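Protein YrdA (Escherichia coli, PDB 3TIO) binds zinc and is a trimeric homologue of the gamma-class carbonic anhydrases, whose activity it may share. Local coordinates at residues A[38-43]-A[59-64]; A[107-112]-A[121-126]; A[115-120]-A[133-138]. The protein carries 1 engineered substitution. All coordinates share one frame; numbering follows the deposited sequence.

Interaction 1 (A[38-43]-A[59-64]); sequences IWPLVV and IQDGSM
I38 and I59 lie side by side, pointing the same way from two successive coils of the left-handed parallel beta-helix, with CD1 of I38 pressed to 3.5 Å from CG1 of I59, tighter than usual packing. Matching isoleucines suit this pair, since the same branched shape repeats from coil to coil. V42 closes the side of I59, crossing it at about a right angle: its CG1, anti to the backbone N (chi1 166°), meets I59 CG2 at 3.8 Å. W39 offers the edge of its indole, I59 O lying in the ring plane; the same oxygen accepts W39 N at 3.0 Å, nearly straight (175°). D61 runs alongside P40, OD2 resting 3.3 Å from P40 CD, while OD1 forms a salt bridge with R45 of the second subunit. An alanine at D61 would probably leave that arginine without its mate and open a gap beside the proline. In the type II turn from Q60 to S63, G62 takes a positive phi (78°) that glycine tolerates easily, and its N reaches P40 O at 2.9 Å. V43 N bonds to S63 O at 3.2 Å. Apolar packing and backbone hydrogen bonds thus join the coils, while the acid at their corner also reaches across the trimer interface.

Interaction 2 (A[107-112]-A[121-126]); sequences MGSILL and VMIGAG
M107 and S109 lie opposite A125 and G126 where the two backbones, their touching parts running 105° apart, meet at a corner of the beta-helix and share one hydrogen bond, G126 N to M107 O at 2.9 Å. G108 and G126 both have positive phi, a conformation that a residue without a CB adopts at little cost. M107 holds CG between its backbone N and carbonyl carbon, the crowded position (chi1 64°), and this carbon lies 4.0 Å from CB of A125; M107 also packs on the zinc ligand H95 of the second subunit. The small methyl of A125 suits the spot, since it also comes within 3.3 Å of M107 O. S109 brings its OG to 3.1 Å from G124 O, but the hydroxyl is bonded to G106 O and S127 N, and S127 OG takes up G124 O; a short polar side chain can thus join two backbone groups. Further in, L111 and I123 reach tip to tip, CD2 of the leucine 4.2 Å from CD1 of the isoleucine, two branched apolar ends meeting across the interior. Strand 110-111 lies between strands 93-95 and 128-129, with L111 resting on L94, whereas strand 121-123 belongs to another sheet, between strands 103-105 and 139-143.

Interaction 3 (A[115-120]-A[133-138]); sequences AIVEDD and KRLESG
K133 O starts the pairing by accepting I116 N at 2.9 Å, and the two chains then run parallel to within 2°. R134 follows, with CG anti to its backbone N (chi1 172°) and a bend further out bringing the guanidinium across E118. There NH1 makes a salt bridge of 2.8 Å with the anti lone pair of E118 OE2, the planes of the two groups 68° apart, and I116 CD1 lies over one face. An arginine fits because its flat face can lie against a methyl while its N-H edge meets a carboxylate. L135 N bonds to I116 O at 2.7 Å, L135 O takes E118 N, and L135 CD1 packs 4.0 Å from V117 CG2. E136 points away, its N held by Y141 OH. S137 N binds E118 OE1 at 2.8 Å, so both carboxylate oxygens are gripped; its OG donates to D119 O at 2.6 Å from above the carbonyl plane, and a water joins it to D120 OD2, D120 OD1 being salt-bridged to R102. G138, at positive phi, gives its N to D120 O. Strand 134-135 edges its sheet within the chain, strand 116-117 separating it from 98-99, and strand 146-151 touches K133 and E136.

Along the chain interaction 1 closes before interaction 2 opens, whereas interactions 2 and 3 interleave: 107-112, 115-120, 121-126 and 133-138 follow around the last coils. The centres of interactions 1 and 2 are about 15 Å apart and those of 2 and 3 about 12 Å; interactions 1 and 3, about 22 Å apart, lie on opposite sides of the chain's centre. Interactions 2 and 3 touch inside the prism, where I123 CD1 lies 3.7 Å from L135 CD1. Between them the contacts draw on all three sheets of the beta-helix. Each joins successive coils, interactions 1 and 2 beside the trimer interface, interaction 3 where no other chain of the trimer touches it.

Interaction 1 (A[38-43]-A[59-64])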
loop_
_atom_site.group_PDB
_atom_site.type_symbol
_atom_site.label_atom_id
_atom_site.label_comp_id
_atom_site.label_asym_id
_atom_site.label_seq_id
_atom_site.Cartn_x
_atom_site.Cartn_y
_atom_site.Cartn_z
ATOM N N ILE A 38 2.021 16.263 4.837
ATOM C CA ILE A 38 1.624 14.863 4.975
ATOM C C ILE A 38 0.335 14.720 4.178
ATOM O O ILE A 38 -0.711 15.251 4.557
ATOM C CB ILE A 38 1.360 14.489 6.447
ATOM C CG1 ILE A 38 2.567 14.869 7.313
ATOM C CG2 ILE A 38 1.066 13.000 6.561
ATOM C CD1 ILE A 38 3.885 14.275 6.853
ATOM N N TRP A 39 0.424 13.995 3.072
ATOM C CA TRP A 39 -0.709 13.819 2.179
ATOM C C TRP A 39 -1.697 12.719 2.597
ATOM O O TRP A 39 -1.498 12.053 3.611
ATOM C CB TRP A 39 -0.153 13.647 0.761
ATOM C CG TRP A 39 0.596 14.899 0.356
ATOM C CD1 TRP A 39 1.856 15.267 0.747
ATOM C CD2 TRP A 39 0.068 16.007 -0.380
ATOM N NE1 TRP A 39 2.137 16.540 0.307
ATOM C CE2 TRP A 39 1.057 17.019 -0.387
ATOM C CE3 TRP A 39 -1.151 16.249 -1.028
ATOM C CZ2 TRP A 39 0.864 18.252 -1.021
ATOM C CZ3 TRP A 39 -1.343 17.474 -1.654
ATOM C CH2 TRP A 39 -0.341 18.461 -1.645
ATOM N N PRO A 40 -2.794 12.542 1.836
ATOM C CA PRO A 40 -3.813 11.534 2.149
ATOM C C PRO A 40 -3.389 10.105 2.455
ATOM O O PRO A 40 -2.443 9.575 1.873
ATOM C CB PRO A 40 -4.736 11.586 0.932
ATOM C CG PRO A 40 -4.679 13.016 0.547
ATOM C CD PRO A 40 -3.198 13.328 0.655
ATOM N N LEU A 41 -4.141 9.501 3.369
ATOM C CA LEU A 41 -3.975 8.117 3.796
ATOM C C LEU A 41 -2.556 7.695 4.142
ATOM O O LEU A 41 -2.077 6.634 3.728
ATOM C CB LEU A 41 -4.578 7.179 2.742
ATOM C CG LEU A 41 -6.090 7.347 2.533
ATOM C CD1 LEU A 41 -6.594 6.273 1.581
ATOM C CD2 LEU A 41 -6.819 7.239 3.861
ATOM N N VAL A 42 -1.888 8.540 4.914
ATOM C CA VAL A 42 -0.536 8.265 5.367
ATOM C C VAL A 42 -0.601 7.915 6.847
ATOM O O VAL A 42 -1.420 8.467 7.586
ATOM C CB VAL A 42 0.379 9.509 5.199
ATOM C CG1 VAL A 42 1.682 9.323 5.984
ATOM C CG2 VAL A 42 0.682 9.738 3.728
ATOM N N VAL A 43 0.236 6.973 7.266
ATOM C CA VAL A 43 0.320 6.612 8.673
ATOM C C VAL A 43 1.758 6.859 9.106
ATOM O O VAL A 43 2.691 6.422 8.437
ATOM C CB VAL A 43 0.016 5.119 8.944
ATOM C CG1 VAL A 43 0.082 4.844 10.451
ATOM C CG2 VAL A 43 -1.345 4.747 8.396
ATOM N N ILE A 59 5.591 13.892 2.461
ATOM C CA ILE A 59 5.326 12.471 2.654
ATOM C C ILE A 59 4.052 12.255 1.848
ATOM O O ILE A 59 2.952 12.586 2.294
ATOM C CB ILE A 59 5.076 12.123 4.138
ATOM C CG1 ILE A 59 6.266 12.582 4.999
ATOM C CG2 ILE A 59 4.852 10.622 4.280
ATOM C CD1 ILE A 59 7.617 12.030 4.561
ATOM N N GLN A 60 4.213 11.704 0.649
ATOM C CA GLN A 60 3.088 11.518 -0.258
ATOM C C GLN A 60 2.071 10.425 0.064
ATOM O O GLN A 60 2.333 9.519 0.859
ATOM C CB GLN A 60 3.626 11.382 -1.681
ATOM C CG GLN A 60 4.279 12.682 -2.146
ATOM C CD GLN A 60 4.878 12.585 -3.527
ATOM O OE1 GLN A 60 4.201 12.213 -4.480
ATOM N NE2 GLN A 60 6.155 12.927 -3.646
ATOM N N ASP A 61 0.910 10.553 -0.577
ATOM C CA ASP A 61 -0.252 9.682 -0.396
ATOM C C ASP A 61 0.026 8.197 -0.227
ATOM O O ASP A 61 0.731 7.596 -1.030
ATOM C CB ASP A 61 -1.224 9.825 -1.579
ATOM C CG ASP A 61 -1.314 11.238 -2.110
ATOM O OD1 ASP A 61 -0.274 11.776 -2.542
ATOM O OD2 ASP A 61 -2.432 11.799 -2.116
ATOM N N GLY A 62 -0.556 7.612 0.816
ATOM C CA GLY A 62 -0.418 6.184 1.046
ATOM C C GLY A 62 0.873 5.676 1.648
ATOM O O GLY A 62 1.066 4.463 1.750
ATOM N N SER A 63 1.765 6.580 2.041
ATOM C CA SER A 63 3.023 6.153 2.635
ATOM C C SER A 63 2.788 5.623 4.045
ATOM O O SER A 63 1.793 5.965 4.683
ATOM C CB SER A 63 4.016 7.315 2.670
ATOM O OG SER A 63 4.446 7.646 1.361
ATOM N N MET A 64 3.704 4.785 4.519
ATOM C CA MET A 64 3.618 4.196 5.850
ATOM C C MET A 64 4.998 4.367 6.470
ATOM O O MET A 64 5.988 3.833 5.963
ATOM C CB MET A 64 3.252 2.711 5.739
ATOM C CG MET A 64 2.605 2.100 6.982
ATOM S SD MET A 64 3.724 1.889 8.378
ATOM C CE MET A 64 3.099 3.112 9.528
HETATM O O HOH W 1 -0.588 4.390 4.777
#

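Interaction 2 (A[107-112]-A[121-126])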
loop_
_atom_site.group_PDB
_atom_site.type_symbol
_atom_site.label_atom_id
_atom_site.label_comp_id
_atom_site.label_asym_id
_atom_site.label_seq_id
_atom_site.Cartn_x
_atom_site.Cartn_y
_atom_site.Cartn_z
ATOM N N MET A 107 8.097 6.363 -5.765
ATOM C CA MET A 107 6.846 5.783 -5.290
ATOM C C MET A 107 6.874 4.262 -5.228
ATOM O O MET A 107 7.463 3.598 -6.081
ATOM C CB MET A 107 5.670 6.264 -6.154
ATOM C CG MET A 107 5.693 5.827 -7.614
ATOM S SD MET A 107 4.383 6.646 -8.572
ATOM C CE MET A 107 5.286 8.021 -9.261
ATOM N N GLY A 108 6.246 3.723 -4.188
ATOM C CA GLY A 108 6.175 2.284 -4.011
ATOM C C GLY A 108 7.426 1.619 -3.466
ATOM O O GLY A 108 7.475 0.395 -3.339
ATOM N N SER A 109 8.444 2.407 -3.142
ATOM C CA SER A 109 9.680 1.837 -2.619
ATOM C C SER A 109 9.575 1.426 -1.158
ATOM O O SER A 109 8.690 1.885 -0.429
ATOM C CB SER A 109 10.833 2.828 -2.779
ATOM O OG SER A 109 11.112 3.044 -4.149
ATOM N N ILE A 110 10.492 0.560 -0.739
ATOM C CA ILE A 110 10.544 0.068 0.633
ATOM C C ILE A 110 11.962 0.269 1.163
ATOM O O ILE A 110 12.918 -0.247 0.584
ATOM C CB ILE A 110 10.205 -1.446 0.708
ATOM C CG1 ILE A 110 8.780 -1.696 0.209
ATOM C CG2 ILE A 110 10.361 -1.945 2.136
ATOM C CD1 ILE A 110 8.396 -3.168 0.162
ATOM N N LEU A 111 12.101 1.029 2.245
ATOM C CA LEU A 111 13.409 1.271 2.857
ATOM C C LEU A 111 13.385 0.619 4.232
ATOM O O LEU A 111 12.576 0.984 5.092
ATOM C CB LEU A 111 13.689 2.774 2.967
ATOM C CG LEU A 111 14.288 3.455 1.727
ATOM C CD1 LEU A 111 13.354 3.320 0.536
ATOM C CD2 LEU A 111 14.548 4.922 2.032
ATOM N N LEU A 112 14.269 -0.353 4.435
ATOM C CA LEU A 112 14.306 -1.103 5.681
ATOM C C LEU A 112 15.189 -0.565 6.795
ATOM O O LEU A 112 15.974 0.363 6.608
ATOM C CB LEU A 112 14.668 -2.558 5.380
ATOM C CG LEU A 112 13.668 -3.223 4.428
ATOM C CD1 LEU A 112 14.146 -4.621 4.059
ATOM C CD2 LEU A 112 12.288 -3.267 5.083
ATOM N N VAL A 121 20.342 12.035 -3.372
ATOM C CA VAL A 121 20.209 10.686 -3.895
ATOM C C VAL A 121 18.813 10.489 -4.460
ATOM O O VAL A 121 17.843 11.066 -3.969
ATOM C CB VAL A 121 20.449 9.635 -2.786
ATOM C CG1 VAL A 121 20.068 8.243 -3.281
ATOM C CG2 VAL A 121 21.911 9.662 -2.356
ATOM N N MET A 122 18.719 9.673 -5.500
ATOM C CA MET A 122 17.433 9.370 -6.102
ATOM C C MET A 122 17.256 7.859 -6.080
ATOM O O MET A 122 18.160 7.111 -6.451
ATOM C CB MET A 122 17.370 9.874 -7.543
ATOM C CG MET A 122 16.002 9.712 -8.184
ATOM S SD MET A 122 15.942 10.363 -9.857
ATOM C CE MET A 122 16.434 12.057 -9.553
ATOM N N ILE A 123 16.096 7.419 -5.611
ATOM C CA ILE A 123 15.778 6.001 -5.558
ATOM C C ILE A 123 14.605 5.796 -6.507
ATOM O O ILE A 123 13.574 6.449 -6.377
ATOM C CB ILE A 123 15.375 5.575 -4.135
ATOM C CG1 ILE A 123 16.550 5.795 -3.177
ATOM C CG2 ILE A 123 14.945 4.111 -4.136
ATOM C CD1 ILE A 123 16.198 5.615 -1.717
ATOM N N GLY A 124 14.776 4.903 -7.475
ATOM C CA GLY A 124 13.717 4.657 -8.439
ATOM C C GLY A 124 12.473 4.019 -7.855
ATOM O O GLY A 124 12.536 3.341 -6.831
ATOM N N ALA A 125 11.340 4.236 -8.513
ATOM C CA ALA A 125 10.072 3.674 -8.059
ATOM C C ALA A 125 10.145 2.157 -7.911
ATOM O O ALA A 125 10.858 1.480 -8.654
ATOM C CB ALA A 125 8.966 4.044 -9.037
ATOM N N GLY A 126 9.408 1.634 -6.934
ATOM C CA GLY A 126 9.358 0.198 -6.705
ATOM C C GLY A 126 10.634 -0.473 -6.245
ATOM O O GLY A 126 10.795 -1.685 -6.400
#

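Interaction 3 (A[115-120]-A[133-138])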
loop_
_atom_site.group_PDB
_atom_site.type_symbol
_atom_site.label_atom_id
_atom_site.label_comp_id
_atom_site.label_asym_id
_atom_site.label_seq_id
_atom_site.Cartn_x
_atom_site.Cartn_y
_atom_site.Cartn_z
ATOM N N ALA A 115 18.921 1.285 7.165
ATOM C CA ALA A 115 19.361 1.835 5.888
ATOM C C ALA A 115 19.730 3.301 6.083
ATOM O O ALA A 115 19.120 4.004 6.891
ATOM C CB ALA A 115 18.262 1.703 4.841
ATOM N N ILE A 116 20.738 3.751 5.346
ATOM C CA ILE A 116 21.200 5.128 5.431
ATOM C C ILE A 116 21.306 5.711 4.034
ATOM O O ILE A 116 22.083 5.227 3.214
ATOM C CB ILE A 116 22.595 5.219 6.088
ATOM C CG1 ILE A 116 22.556 4.610 7.490
ATOM C CG2 ILE A 116 23.051 6.670 6.138
ATOM C CD1 ILE A 116 23.906 4.594 8.186
ATOM N N VAL A 117 20.520 6.745 3.759
ATOM C CA VAL A 117 20.556 7.386 2.454
ATOM C C VAL A 117 21.198 8.761 2.604
ATOM O O VAL A 117 20.670 9.628 3.295
ATOM C CB VAL A 117 19.139 7.542 1.866
ATOM C CG1 VAL A 117 19.224 8.096 0.445
ATOM C CG2 VAL A 117 18.424 6.195 1.875
ATOM N N GLU A 118 22.345 8.953 1.962
ATOM C CA GLU A 118 23.049 10.227 2.038
ATOM C C GLU A 118 22.337 11.298 1.215
ATOM O O GLU A 118 21.357 11.016 0.528
ATOM C CB GLU A 118 24.492 10.053 1.561
ATOM C CG GLU A 118 25.194 8.864 2.207
ATOM C CD GLU A 118 26.686 8.829 1.946
ATOM O OE1 GLU A 118 27.126 9.318 0.884
ATOM O OE2 GLU A 118 27.418 8.294 2.806
ATOM N N ASP A 119 22.838 12.528 1.275
ATOM C CA ASP A 119 22.219 13.634 0.552
ATOM C C ASP A 119 22.296 13.502 -0.966
ATOM O O ASP A 119 23.153 12.802 -1.501
ATOM C CB ASP A 119 22.860 14.968 0.955
ATOM C CG ASP A 119 23.050 15.104 2.453
ATOM O OD1 ASP A 119 22.138 14.730 3.215
ATOM O OD2 ASP A 119 24.119 15.604 2.867
ATOM N N ASP A 120 21.385 14.194 -1.647
ATOM C CA ASP A 120 21.334 14.216 -3.104
ATOM C C ASP A 120 21.339 12.831 -3.734
ATOM O O ASP A 120 22.218 12.492 -4.530
ATOM C CB ASP A 120 22.504 15.041 -3.647
ATOM C CG ASP A 120 22.505 16.462 -3.116
ATOM O OD1 ASP A 120 21.477 17.146 -3.265
ATOM O OD2 ASP A 120 23.533 16.895 -2.551
ATOM N N LYS A 133 21.775 -0.936 4.567
ATOM C CA LYS A 133 22.489 -0.561 3.352
ATOM C C LYS A 133 22.674 0.953 3.283
ATOM O O LYS A 133 21.744 1.715 3.550
ATOM C CB LYS A 133 21.748 -1.044 2.100
ATOM C CG LYS A 133 22.513 -0.749 0.809
ATOM C CD LYS A 133 21.873 -1.401 -0.406
ATOM C CE LYS A 133 22.675 -1.110 -1.671
ATOM N NZ LYS A 133 24.067 -1.646 -1.600
ATOM N N ARG A 134 23.883 1.383 2.938
ATOM C CA ARG A 134 24.184 2.804 2.821
ATOM C C ARG A 134 24.180 3.205 1.350
ATOM O O ARG A 134 24.830 2.566 0.521
ATOM C CB ARG A 134 25.556 3.113 3.440
ATOM C CG ARG A 134 26.050 4.538 3.190
ATOM C CD ARG A 134 27.437 4.759 3.778
ATOM N NE ARG A 134 27.410 4.877 5.233
ATOM C CZ ARG A 134 27.041 5.974 5.889
ATOM N NH1 ARG A 134 26.669 7.057 5.222
ATOM N NH2 ARG A 134 27.044 5.988 7.215
ATOM N N LEU A 135 23.435 4.258 1.025
ATOM C CA LEU A 135 23.365 4.742 -0.348
ATOM C C LEU A 135 24.217 6.000 -0.475
ATOM O O LEU A 135 23.934 7.027 0.147
ATOM C CB LEU A 135 21.915 5.037 -0.747
ATOM C CG LEU A 135 20.914 3.887 -0.570
ATOM C CD1 LEU A 135 19.633 4.213 -1.330
ATOM C CD2 LEU A 135 21.506 2.581 -1.076
ATOM N N GLU A 136 25.266 5.896 -1.283
ATOM C CA GLU A 136 26.208 6.984 -1.509
ATOM C C GLU A 136 25.599 8.215 -2.169
ATOM O O GLU A 136 24.841 8.116 -3.134
ATOM C CB GLU A 136 27.376 6.472 -2.352
ATOM C CG GLU A 136 28.185 5.384 -1.666
ATOM C CD GLU A 136 29.071 4.621 -2.630
ATOM O OE1 GLU A 136 29.814 5.268 -3.397
ATOM O OE2 GLU A 136 29.027 3.372 -2.614
ATOM N N SER A 137 25.963 9.378 -1.639
ATOM C CA SER A 137 25.485 10.660 -2.132
ATOM C C SER A 137 25.768 10.896 -3.615
ATOM O O SER A 137 26.816 10.504 -4.133
ATOM C CB SER A 137 26.118 11.786 -1.311
ATOM O OG SER A 137 25.765 13.055 -1.823
ATOM N N GLY A 138 24.816 11.531 -4.291
ATOM C CA GLY A 138 24.981 11.856 -5.697
ATOM C C GLY A 138 24.748 10.755 -6.711
ATOM O O GLY A 138 25.181 10.874 -7.857
HETATM O O HOH W 2 25.976 15.978 -2.283
#